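Local coordinates for glucose-inhibited division protein A-related protein, probable oxidoreductase (Thermus thermophilus, PDB 2CUL) that binds flavin-adenine dinucleotide in a Rossmann-type fold and is probably an oxidoreductase related to the glucose-inhibited division protein GidA, at residues V39-L44 and A138-E143; G157-E162 and L195-G200. All blocks are in the same frame, centred on the assembly; numbering follows the deposited sequence.

Contact 1. Residues V39-L44 and A138-E143; sequences VMMPFL and AGRLSE. With FAD (flavin-adenine dinucleotide), chain B.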
ATOM      1  N   VAL A  39      10.108  -2.193   1.195  1.00  8.04           N
ATOM      2  CA  VAL A  39       9.333  -1.286   2.036  1.00  6.80           C
ATOM      3  C   VAL A  39       9.680   0.173   1.746  1.00  8.73           C
ATOM      4  O   VAL A  39      10.837   0.567   1.821  1.00  9.94           O
ATOM      5  CB  VAL A  39       9.596  -1.562   3.538  1.00  7.43           C
ATOM      6  CG1 VAL A  39       8.967  -0.478   4.397  1.00  8.65           C
ATOM      7  CG2 VAL A  39       9.037  -2.918   3.912  1.00  9.55           C
ATOM      8  N   MET A  40       8.671   0.971   1.408  1.00  6.33           N
ATOM      9  CA  MET A  40       8.886   2.392   1.133  1.00  6.36           C
ATOM     10  C   MET A  40       9.956   2.676   0.084  1.00  8.13           C
ATOM     11  O   MET A  40      10.665   3.679   0.174  1.00  9.01           O
ATOM     12  CB  MET A  40       9.252   3.113   2.432  1.00 10.52           C
ATOM     13  CG  MET A  40       8.112   3.259   3.411  1.00 15.94           C
ATOM     14  SD  MET A  40       6.962   4.535   2.887  1.00 16.56           S
ATOM     15  CE  MET A  40       7.867   6.026   3.385  1.00 11.41           C
ATOM     16  N   MET A  41      10.067   1.807  -0.915  1.00  7.05           N
ATOM     17  CA  MET A  41      11.047   1.998  -1.977  1.00  5.72           C
ATOM     18  C   MET A  41      10.562   3.068  -2.952  1.00  4.93           C
ATOM     19  O   MET A  41       9.449   2.989  -3.461  1.00  7.26           O
ATOM     20  CB  MET A  41      11.261   0.689  -2.745  1.00  5.99           C
ATOM     21  CG  MET A  41      12.357   0.761  -3.806  1.00  9.01           C
ATOM     22  SD  MET A  41      13.995   1.023  -3.087  1.00  9.18           S
ATOM     23  CE  MET A  41      14.306  -0.637  -2.420  1.00 11.07           C
ATOM     24  N   PRO A  42      11.387   4.090  -3.213  1.00  7.18           N
ATOM     25  CA  PRO A  42      10.970   5.139  -4.148  1.00  7.09           C
ATOM     26  C   PRO A  42      11.277   4.752  -5.589  1.00  8.17           C
ATOM     27  O   PRO A  42      11.924   3.736  -5.858  1.00 11.32           O
ATOM     28  CB  PRO A  42      11.829   6.346  -3.745  1.00  9.95           C
ATOM     29  CG  PRO A  42      12.442   5.967  -2.403  1.00  9.67           C
ATOM     30  CD  PRO A  42      12.615   4.482  -2.501  1.00  7.79           C
ATOM     31  N   PHE A  43      10.792   5.574  -6.509  1.00 10.68           N
ATOM     32  CA  PHE A  43      11.097   5.421  -7.921  1.00 10.43           C
ATOM     33  C   PHE A  43      12.234   6.441  -7.977  1.00 10.18           C
ATOM     34  O   PHE A  43      13.400   6.076  -7.825  1.00 11.10           O
ATOM     35  CB  PHE A  43       9.905   5.848  -8.776  1.00  9.18           C
ATOM     36  CG  PHE A  43       8.843   4.789  -8.907  1.00  8.17           C
ATOM     37  CD1 PHE A  43       8.962   3.779  -9.859  1.00  7.20           C
ATOM     38  CD2 PHE A  43       7.714   4.813  -8.097  1.00 11.46           C
ATOM     39  CE1 PHE A  43       7.966   2.810 -10.005  1.00  8.18           C
ATOM     40  CE2 PHE A  43       6.712   3.850  -8.233  1.00 10.00           C
ATOM     41  CZ  PHE A  43       6.838   2.847  -9.191  1.00  8.09           C
ATOM     42  N   LEU A  44      11.905   7.718  -8.152  1.00 10.53           N
ATOM     43  CA  LEU A  44      12.935   8.754  -8.137  1.00  9.95           C
ATOM     44  C   LEU A  44      13.108   9.201  -6.686  1.00  9.49           C
ATOM     45  O   LEU A  44      12.193   9.065  -5.869  1.00 11.34           O
ATOM     46  CB  LEU A  44      12.521   9.961  -8.981  1.00  8.75           C
ATOM     47  CG  LEU A  44      12.525   9.807 -10.500  1.00 12.23           C
ATOM     48  CD1 LEU A  44      12.090  11.120 -11.121  1.00 16.31           C
ATOM     49  CD2 LEU A  44      13.913   9.416 -10.981  1.00 16.38           C
ATOM     50  N   ALA A 138       5.786  -6.417 -13.189  1.00 13.06           N
ATOM     51  CA  ALA A 138       6.335  -5.769 -12.003  1.00 13.25           C
ATOM     52  C   ALA A 138       5.725  -4.390 -11.789  1.00 10.24           C
ATOM     53  O   ALA A 138       5.492  -3.653 -12.748  1.00 12.14           O
ATOM     54  CB  ALA A 138       7.847  -5.646 -12.144  1.00 13.72           C
ATOM     55  N   GLY A 139       5.484  -4.038 -10.528  1.00 10.27           N
ATOM     56  CA  GLY A 139       4.900  -2.744 -10.220  1.00  8.43           C
ATOM     57  C   GLY A 139       5.928  -1.631 -10.133  1.00  9.28           C
ATOM     58  O   GLY A 139       5.580  -0.455 -10.129  1.00  7.90           O
ATOM     59  N   ARG A 140       7.199  -2.015 -10.063  1.00  8.29           N
ATOM     60  CA  ARG A 140       8.315  -1.074  -9.977  1.00  9.45           C
ATOM     61  C   ARG A 140       9.557  -1.875 -10.360  1.00 10.55           C
ATOM     62  O   ARG A 140       9.557  -3.098 -10.263  1.00 12.61           O
ATOM     63  CB  ARG A 140       8.425  -0.517  -8.548  1.00  7.35           C
ATOM     64  CG  ARG A 140       9.573   0.458  -8.302  1.00 10.16           C
ATOM     65  CD  ARG A 140       9.298   1.322  -7.062  1.00  7.45           C
ATOM     66  NE  ARG A 140       8.847   0.489  -5.953  1.00  9.75           N
ATOM     67  CZ  ARG A 140       7.736   0.696  -5.253  1.00  8.71           C
ATOM     68  NH1 ARG A 140       6.948   1.732  -5.525  1.00  9.38           N
ATOM     69  NH2 ARG A 140       7.382  -0.172  -4.315  1.00 10.30           N
ATOM     70  N   LEU A 141      10.608  -1.196 -10.806  1.00 10.33           N
ATOM     71  CA  LEU A 141      11.823  -1.888 -11.220  1.00 12.92           C
ATOM     72  C   LEU A 141      12.283  -2.954 -10.225  1.00 12.44           C
ATOM     73  O   LEU A 141      12.436  -2.688  -9.032  1.00 13.53           O
ATOM     74  CB  LEU A 141      12.950  -0.876 -11.460  1.00 13.07           C
ATOM     75  CG  LEU A 141      14.229  -1.443 -12.081  1.00 21.33           C
ATOM     76  CD1 LEU A 141      13.896  -2.158 -13.379  1.00 21.51           C
ATOM     77  CD2 LEU A 141      15.226  -0.319 -12.325  1.00 24.13           C
ATOM     78  N   SER A 142      12.481  -4.170 -10.730  1.00 13.91           N
ATOM     79  CA  SER A 142      12.944  -5.299  -9.925  1.00 13.33           C
ATOM     80  C   SER A 142      11.990  -5.772  -8.830  1.00 16.46           C
ATOM     81  O   SER A 142      12.377  -6.564  -7.969  1.00 15.38           O
ATOM     82  CB  SER A 142      14.301  -4.971  -9.300  1.00 18.40           C
ATOM     83  OG  SER A 142      15.267  -4.719 -10.304  1.00 22.11           O
ATOM     84  N   GLU A 143      10.751  -5.293  -8.864  1.00 13.42           N
ATOM     85  CA  GLU A 143       9.754  -5.680  -7.872  1.00 11.68           C
ATOM     86  C   GLU A 143       8.582  -6.377  -8.551  1.00 12.11           C
ATOM     87  O   GLU A 143       7.672  -5.731  -9.069  1.00 12.98           O
ATOM     88  CB  GLU A 143       9.266  -4.447  -7.108  1.00 13.78           C
ATOM     89  CG  GLU A 143      10.348  -3.814  -6.244  1.00 10.13           C
ATOM     90  CD  GLU A 143       9.871  -2.575  -5.519  1.00  9.51           C
ATOM     91  OE1 GLU A 143       8.773  -2.623  -4.931  1.00  8.86           O
ATOM     92  OE2 GLU A 143      10.596  -1.556  -5.534  1.00 11.20           O
TER
HETATM   93  PA  FAD B 301       3.792   1.663  -3.295  1.00  7.35           P
HETATM   94  O1A FAD B 301       4.181   1.122  -4.607  1.00  7.04           O
HETATM   95  O2A FAD B 301       4.661   2.666  -2.626  1.00  9.30           O
HETATM   96  O5B FAD B 301       3.592   0.461  -2.266  1.00  7.46           O
HETATM   97  C5B FAD B 301       2.794  -0.668  -2.628  1.00  6.88           C
HETATM   98  C4B FAD B 301       3.261  -1.811  -1.734  1.00  6.31           C
HETATM   99  O4B FAD B 301       2.274  -2.840  -1.823  1.00  6.30           O
HETATM  100  C3B FAD B 301       4.597  -2.451  -2.161  1.00  8.52           C
HETATM  101  O3B FAD B 301       5.497  -2.570  -1.080  1.00 11.66           O
HETATM  102  C2B FAD B 301       4.173  -3.770  -2.737  1.00  9.58           C
HETATM  103  O2B FAD B 301       5.155  -4.779  -2.758  1.00 10.34           O
HETATM  104  C1B FAD B 301       2.947  -4.088  -1.885  1.00  9.36           C
HETATM  105  N9A FAD B 301       2.025  -5.062  -2.465  1.00  8.53           N
HETATM  106  C8A FAD B 301       1.362  -4.965  -3.666  1.00  7.89           C
HETATM  107  N7A FAD B 301       0.592  -6.020  -3.903  1.00  8.94           N
HETATM  108  C5A FAD B 301       0.768  -6.831  -2.799  1.00  7.81           C
HETATM  109  C6A FAD B 301       0.222  -8.091  -2.455  1.00  7.36           C
HETATM  110  N6A FAD B 301      -0.632  -8.755  -3.214  1.00  8.21           N
HETATM  111  N1A FAD B 301       0.614  -8.646  -1.247  1.00  8.14           N
HETATM  112  C2A FAD B 301       1.502  -7.977  -0.436  1.00  8.34           C
HETATM  113  N3A FAD B 301       2.058  -6.768  -0.713  1.00  6.27           N
HETATM  114  C4A FAD B 301       1.660  -6.241  -1.903  1.00  7.51           C
HETATM  115  N1  FAD B 301       5.699   9.701  -7.419  1.00  8.31           N
HETATM  116  C2  FAD B 301       6.685  10.598  -7.078  1.00 10.43           C
HETATM  117  O2  FAD B 301       6.502  11.435  -6.227  1.00 11.25           O
HETATM  118  N3  FAD B 301       7.920  10.520  -7.740  1.00 10.27           N
HETATM  119  C4  FAD B 301       8.218   9.601  -8.724  1.00 12.94           C
HETATM  120  O4  FAD B 301       9.340   9.588  -9.272  1.00 14.37           O
HETATM  121  C4X FAD B 301       7.205   8.685  -9.076  1.00 11.20           C
HETATM  122  N5  FAD B 301       7.428   7.735 -10.063  1.00  8.90           N
HETATM  123  C5X FAD B 301       6.439   6.835 -10.414  1.00  7.34           C
HETATM  124  C6  FAD B 301       6.688   5.891 -11.409  1.00  9.40           C
HETATM  125  C7  FAD B 301       5.724   4.944 -11.804  1.00 11.64           C
HETATM  126  C7M FAD B 301       6.063   3.948 -12.884  1.00 12.23           C
HETATM  127  C8  FAD B 301       4.441   4.965 -11.146  1.00 10.49           C
HETATM  128  C8M FAD B 301       3.357   3.984 -11.501  1.00 11.13           C
HETATM  129  C9  FAD B 301       4.170   5.922 -10.138  1.00 10.57           C
HETATM  130  C9A FAD B 301       5.151   6.872  -9.748  1.00  9.12           C
HETATM  131  N10 FAD B 301       4.920   7.860  -8.726  1.00  7.30           N
HETATM  132  C10 FAD B 301       5.944   8.765  -8.393  1.00 10.25           C
HETATM  133  C1' FAD B 301       3.591   7.970  -8.000  1.00  8.29           C
HETATM  134  C2' FAD B 301       3.492   7.480  -6.538  1.00  8.60           C
HETATM  135  O2' FAD B 301       4.093   8.421  -5.690  1.00  8.92           O
HETATM  136  C3' FAD B 301       4.157   6.106  -6.321  1.00  9.38           C
HETATM  137  O3' FAD B 301       3.571   5.110  -7.158  1.00  9.50           O
HETATM  138  C4' FAD B 301       4.021   5.593  -4.873  1.00  9.60           C
HETATM  139  O4' FAD B 301       4.891   4.487  -4.642  1.00  8.11           O
HETATM  140  C5' FAD B 301       2.554   5.196  -4.620  1.00  8.71           C
HETATM  141  O5' FAD B 301       2.402   4.762  -3.259  1.00  7.20           O
HETATM  142  P   FAD B 301       1.556   3.482  -2.858  1.00  7.81           P
HETATM  143  O1P FAD B 301       1.628   3.442  -1.388  1.00  7.40           O
HETATM  144  O2P FAD B 301       0.181   3.538  -3.460  1.00  8.29           O
HETATM  145  O3P FAD B 301       2.308   2.259  -3.503  1.00  6.38           O
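M41 and F43, in the loop that follows strand 29-33 of the Rossmann-type fold, meet R140 and E143 of a type II beta turn beside the FAD. The M41 carbonyl O lies over the face of the R140 guanidinium, 3.4 Å from CZ, without a hydrogen bond. M41 CG, anti to the backbone N (chi1 -175°), rests 3.4 Å from E143 OE2. P42 brings its carbonyl O to R140 CD. The F43 ring is covered on both faces: the flavin lies on one, with F43 CD2 3.3 Å from FAD C5X, while R140 CD sits over the centre of the other in a CH-pi contact, 3.5 Å from the centroid. The R140 CZ lies off-centre in an accompanying cation-pi contact. Beyond F43, L44 N makes a weak hydrogen bond to FAD O4. An alanine in place of R140 would probably leave the E143 carboxylate and the FAD phosphate without this cationic partner and, with CG and CD gone, open a gap over the F43 ring. R140 NH1 donates to FAD O1A at 3.0 Å, and the same guanidinium grips E143 side-on, the straighter bond running from R140 NE to E143 OE2 (2.7 Å, 168°).

Contact 2. Residues G157-E162 and L195-G200; sequences GFRFVE and LKRLEG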
ATOM      1  N   GLY A 157     -15.985  -9.264  -8.644  1.00 12.56           N
ATOM      2  CA  GLY A 157     -16.775  -8.242  -9.312  1.00 12.90           C
ATOM      3  C   GLY A 157     -16.225  -6.827  -9.325  1.00 12.78           C
ATOM      4  O   GLY A 157     -16.817  -5.940  -9.941  1.00 11.81           O
ATOM      5  N   PHE A 158     -15.101  -6.597  -8.655  1.00 10.64           N
ATOM      6  CA  PHE A 158     -14.521  -5.259  -8.627  1.00  8.98           C
ATOM      7  C   PHE A 158     -14.144  -4.751 -10.016  1.00  9.90           C
ATOM      8  O   PHE A 158     -13.631  -5.502 -10.846  1.00 12.62           O
ATOM      9  CB  PHE A 158     -13.290  -5.236  -7.719  1.00  9.27           C
ATOM     10  CG  PHE A 158     -13.621  -5.250  -6.258  1.00  6.76           C
ATOM     11  CD1 PHE A 158     -13.966  -4.073  -5.596  1.00  7.69           C
ATOM     12  CD2 PHE A 158     -13.601  -6.441  -5.541  1.00  8.58           C
ATOM     13  CE1 PHE A 158     -14.284  -4.087  -4.239  1.00 11.75           C
ATOM     14  CE2 PHE A 158     -13.919  -6.466  -4.186  1.00  6.45           C
ATOM     15  CZ  PHE A 158     -14.260  -5.285  -3.534  1.00 11.08           C
ATOM     16  N   ARG A 159     -14.413  -3.469 -10.255  1.00  7.94           N
ATOM     17  CA  ARG A 159     -14.106  -2.820 -11.527  1.00  9.97           C
ATOM     18  C   ARG A 159     -12.820  -2.004 -11.408  1.00 10.81           C
ATOM     19  O   ARG A 159     -12.546  -1.418 -10.361  1.00  9.92           O
ATOM     20  CB  ARG A 159     -15.248  -1.887 -11.939  1.00 10.56           C
ATOM     21  CG  ARG A 159     -16.578  -2.577 -12.208  1.00 13.68           C
ATOM     22  CD  ARG A 159     -16.455  -3.626 -13.296  1.00 20.31           C
ATOM     23  NE  ARG A 159     -17.713  -3.802 -14.015  1.00 25.24           N
ATOM     24  CZ  ARG A 159     -17.901  -4.689 -14.987  1.00 29.18           C
ATOM     25  NH1 ARG A 159     -16.910  -5.492 -15.358  1.00 29.16           N
ATOM     26  NH2 ARG A 159     -19.076  -4.766 -15.597  1.00 28.22           N
ATOM     27  N   PHE A 160     -12.053  -1.944 -12.493  1.00 11.15           N
ATOM     28  CA  PHE A 160     -10.788  -1.213 -12.508  1.00 11.95           C
ATOM     29  C   PHE A 160     -10.632  -0.330 -13.743  1.00 13.75           C
ATOM     30  O   PHE A 160     -11.302  -0.531 -14.756  1.00 15.56           O
ATOM     31  CB  PHE A 160      -9.622  -2.200 -12.477  1.00 12.40           C
ATOM     32  CG  PHE A 160      -9.606  -3.080 -11.266  1.00 12.75           C
ATOM     33  CD1 PHE A 160      -8.922  -2.690 -10.118  1.00 12.04           C
ATOM     34  CD2 PHE A 160     -10.295  -4.288 -11.258  1.00 12.32           C
ATOM     35  CE1 PHE A 160      -8.927  -3.492  -8.978  1.00 11.17           C
ATOM     36  CE2 PHE A 160     -10.306  -5.098 -10.125  1.00 13.11           C
ATOM     37  CZ  PHE A 160      -9.623  -4.700  -8.982  1.00 13.35           C
ATOM     38  N   VAL A 161      -9.735   0.647 -13.642  1.00 11.12           N
ATOM     39  CA  VAL A 161      -9.437   1.545 -14.750  1.00  9.56           C
ATOM     40  C   VAL A 161      -7.929   1.479 -14.975  1.00 10.82           C
ATOM     41  O   VAL A 161      -7.168   1.246 -14.038  1.00 13.68           O
ATOM     42  CB  VAL A 161      -9.853   3.009 -14.446  1.00 12.74           C
ATOM     43  CG1 VAL A 161     -11.359   3.092 -14.282  1.00 14.14           C
ATOM     44  CG2 VAL A 161      -9.155   3.519 -13.195  1.00 13.65           C
ATOM     45  N   GLU A 162      -7.501   1.665 -16.218  1.00 12.81           N
ATOM     46  CA  GLU A 162      -6.082   1.610 -16.541  1.00 12.96           C
ATOM     47  C   GLU A 162      -5.376   2.935 -16.311  1.00 11.68           C
ATOM     48  O   GLU A 162      -5.893   4.000 -16.656  1.00 13.28           O
ATOM     49  CB  GLU A 162      -5.884   1.176 -17.994  1.00 19.04           C
ATOM     50  CG  GLU A 162      -6.293  -0.258 -18.272  1.00 30.16           C
ATOM     51  CD  GLU A 162      -5.943  -0.700 -19.678  1.00 36.39           C
ATOM     52  OE1 GLU A 162      -4.748  -0.646 -20.041  1.00 41.97           O
ATOM     53  OE2 GLU A 162      -6.862  -1.102 -20.420  1.00 44.63           O
ATOM     54  N   LEU A 195     -14.246   0.686   0.265  1.00 10.21           N
ATOM     55  CA  LEU A 195     -14.488   0.036  -1.016  1.00  8.00           C
ATOM     56  C   LEU A 195     -15.846  -0.574  -0.670  1.00  9.64           C
ATOM     57  O   LEU A 195     -15.943  -1.694  -0.161  1.00 10.99           O
ATOM     58  CB  LEU A 195     -13.438  -1.042  -1.305  1.00  8.34           C
ATOM     59  CG  LEU A 195     -12.082  -0.516  -1.794  1.00  6.73           C
ATOM     60  CD1 LEU A 195     -11.140  -1.695  -2.030  1.00  6.44           C
ATOM     61  CD2 LEU A 195     -12.260   0.279  -3.087  1.00  8.16           C
ATOM     62  N   LYS A 196     -16.888   0.219  -0.912  1.00 10.08           N
ATOM     63  CA  LYS A 196     -18.269  -0.123  -0.580  1.00 11.20           C
ATOM     64  C   LYS A 196     -18.870  -1.429  -1.075  1.00 10.94           C
ATOM     65  O   LYS A 196     -19.924  -1.841  -0.578  1.00 11.34           O
ATOM     66  CB  LYS A 196     -19.191   1.026  -0.999  1.00 16.63           C
ATOM     67  CG  LYS A 196     -19.219   1.284  -2.494  1.00 20.99           C
ATOM     68  CD  LYS A 196     -20.227   2.367  -2.841  1.00 31.26           C
ATOM     69  CE  LYS A 196     -20.195   2.694  -4.323  1.00 30.87           C
ATOM     70  NZ  LYS A 196     -20.471   1.500  -5.171  1.00 32.48           N
ATOM     71  N   ARG A 197     -18.231  -2.074  -2.043  1.00  8.29           N
ATOM     72  CA  ARG A 197     -18.747  -3.333  -2.570  1.00  8.66           C
ATOM     73  C   ARG A 197     -18.874  -4.387  -1.469  1.00  9.32           C
ATOM     74  O   ARG A 197     -19.783  -5.220  -1.495  1.00 10.56           O
ATOM     75  CB  ARG A 197     -17.836  -3.846  -3.692  1.00  8.61           C
ATOM     76  CG  ARG A 197     -18.350  -5.099  -4.393  1.00  9.36           C
ATOM     77  CD  ARG A 197     -17.491  -5.432  -5.609  1.00  8.67           C
ATOM     78  NE  ARG A 197     -17.600  -4.417  -6.657  1.00  9.68           N
ATOM     79  CZ  ARG A 197     -18.520  -4.423  -7.620  1.00 10.86           C
ATOM     80  NH1 ARG A 197     -19.421  -5.397  -7.681  1.00 11.90           N
ATOM     81  NH2 ARG A 197     -18.536  -3.455  -8.527  1.00  8.88           N
ATOM     82  N   LEU A 198     -17.967  -4.344  -0.498  1.00  7.79           N
ATOM     83  CA  LEU A 198     -17.987  -5.284   0.617  1.00  7.79           C
ATOM     84  C   LEU A 198     -17.856  -4.506   1.923  1.00  9.94           C
ATOM     85  O   LEU A 198     -17.635  -3.297   1.906  1.00 11.63           O
ATOM     86  CB  LEU A 198     -16.837  -6.285   0.483  1.00  7.54           C
ATOM     87  CG  LEU A 198     -16.874  -7.162  -0.774  1.00  8.76           C
ATOM     88  CD1 LEU A 198     -15.571  -7.929  -0.924  1.00  8.99           C
ATOM     89  CD2 LEU A 198     -18.051  -8.120  -0.686  1.00  9.19           C
ATOM     90  N   GLU A 199     -18.001  -5.197   3.049  1.00  8.77           N
ATOM     91  CA  GLU A 199     -17.895  -4.554   4.356  1.00 10.29           C
ATOM     92  C   GLU A 199     -16.497  -4.693   4.952  1.00 10.92           C
ATOM     93  O   GLU A 199     -15.785  -5.653   4.655  1.00 11.07           O
ATOM     94  CB  GLU A 199     -18.915  -5.160   5.325  1.00 11.49           C
ATOM     95  CG  GLU A 199     -20.363  -4.941   4.919  1.00 17.33           C
ATOM     96  CD  GLU A 199     -20.746  -3.474   4.902  1.00 23.76           C
ATOM     97  OE1 GLU A 199     -20.547  -2.792   5.928  1.00 28.05           O
ATOM     98  OE2 GLU A 199     -21.250  -3.001   3.862  1.00 33.34           O
ATOM     99  N   GLY A 200     -16.120  -3.722   5.785  1.00 10.13           N
ATOM    100  CA  GLY A 200     -14.825  -3.725   6.449  1.00 11.27           C
ATOM    101  C   GLY A 200     -13.600  -3.566   5.566  1.00 11.54           C
ATOM    102  O   GLY A 200     -12.476  -3.793   6.017  1.00  9.59           O
TER
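F158 and R197 carry this contact: the aliphatic part of the arginine lies over one face of the phenyl ring, the two side chains running antiparallel alongside each other. R197 CD sits almost exactly above the ring, 3.6 Å from the F158 centroid and only 6° off the normal, a well-centred CH-pi contact. R197 CB approaches the rim of the same ring, 3.6 Å from F158 CE1. Because R197 bends at chi3 (-66°), NE leaves the extended line of the chain. The guanidinium stands higher above the same face, displaced from its centre, and its plane is turned 68° from that of the phenyl group. At 5.4 Å from R197 CZ to the F158 centroid, any cation-pi attraction is at most weak. What the guanidinium covers instead is backbone: the G157 carbonyl O stands over its centre, 3.3 Å from R197 CZ, too poorly angled toward the N-H groups for a hydrogen bond.

Two leucines of 195-200 also meet the ring. L198 CD1 comes to the ring edge, 3.9 Å from F158 CE2, and L195 CB lies 4.3 Å from F158 CE1.

In the next shell, E187 positions the arginine through a salt bridge from its OE2 to R197 NH2, and the same carboxylate oxygen accepts a hydrogen bond from R159 N. The two segments thus share one acidic partner. G157 closes helix 148-155 with a Schellman motif; its positive phi suits glycine, and a beta carbon here would also crowd R197 NH1.

The F158 side chain also touches L153 of that helix and L201 of strand 201-203. The contact thus joins the turn between helix 148-155 and strand 160-167, an outermost strand of the four-stranded antiparallel sheet, to the loop leading from strand 194-195 into strand 201-203, at the border of the seven-stranded sheet.

In the fold
Contact 1 and contact 2 follow one another along the chain, the first closing before the second opens, and do not touch: their centres are 25 Å apart and their nearest atoms about 13 Å. Both involve the four-stranded antiparallel sheet, contact 1 through the turn after its outermost strand 134-138 and contact 2 through the start of strand 160-167 on the other side. Contact 1 belongs to the FAD pocket, supplying F43, L44 and R140. Contact 2 is remote from it; the L195 side chain is about 13 Å from the cofactor. Each nevertheless places an arginine CD over a phenylalanine face; contact 1 as a whole is buried, contact 2 only partly.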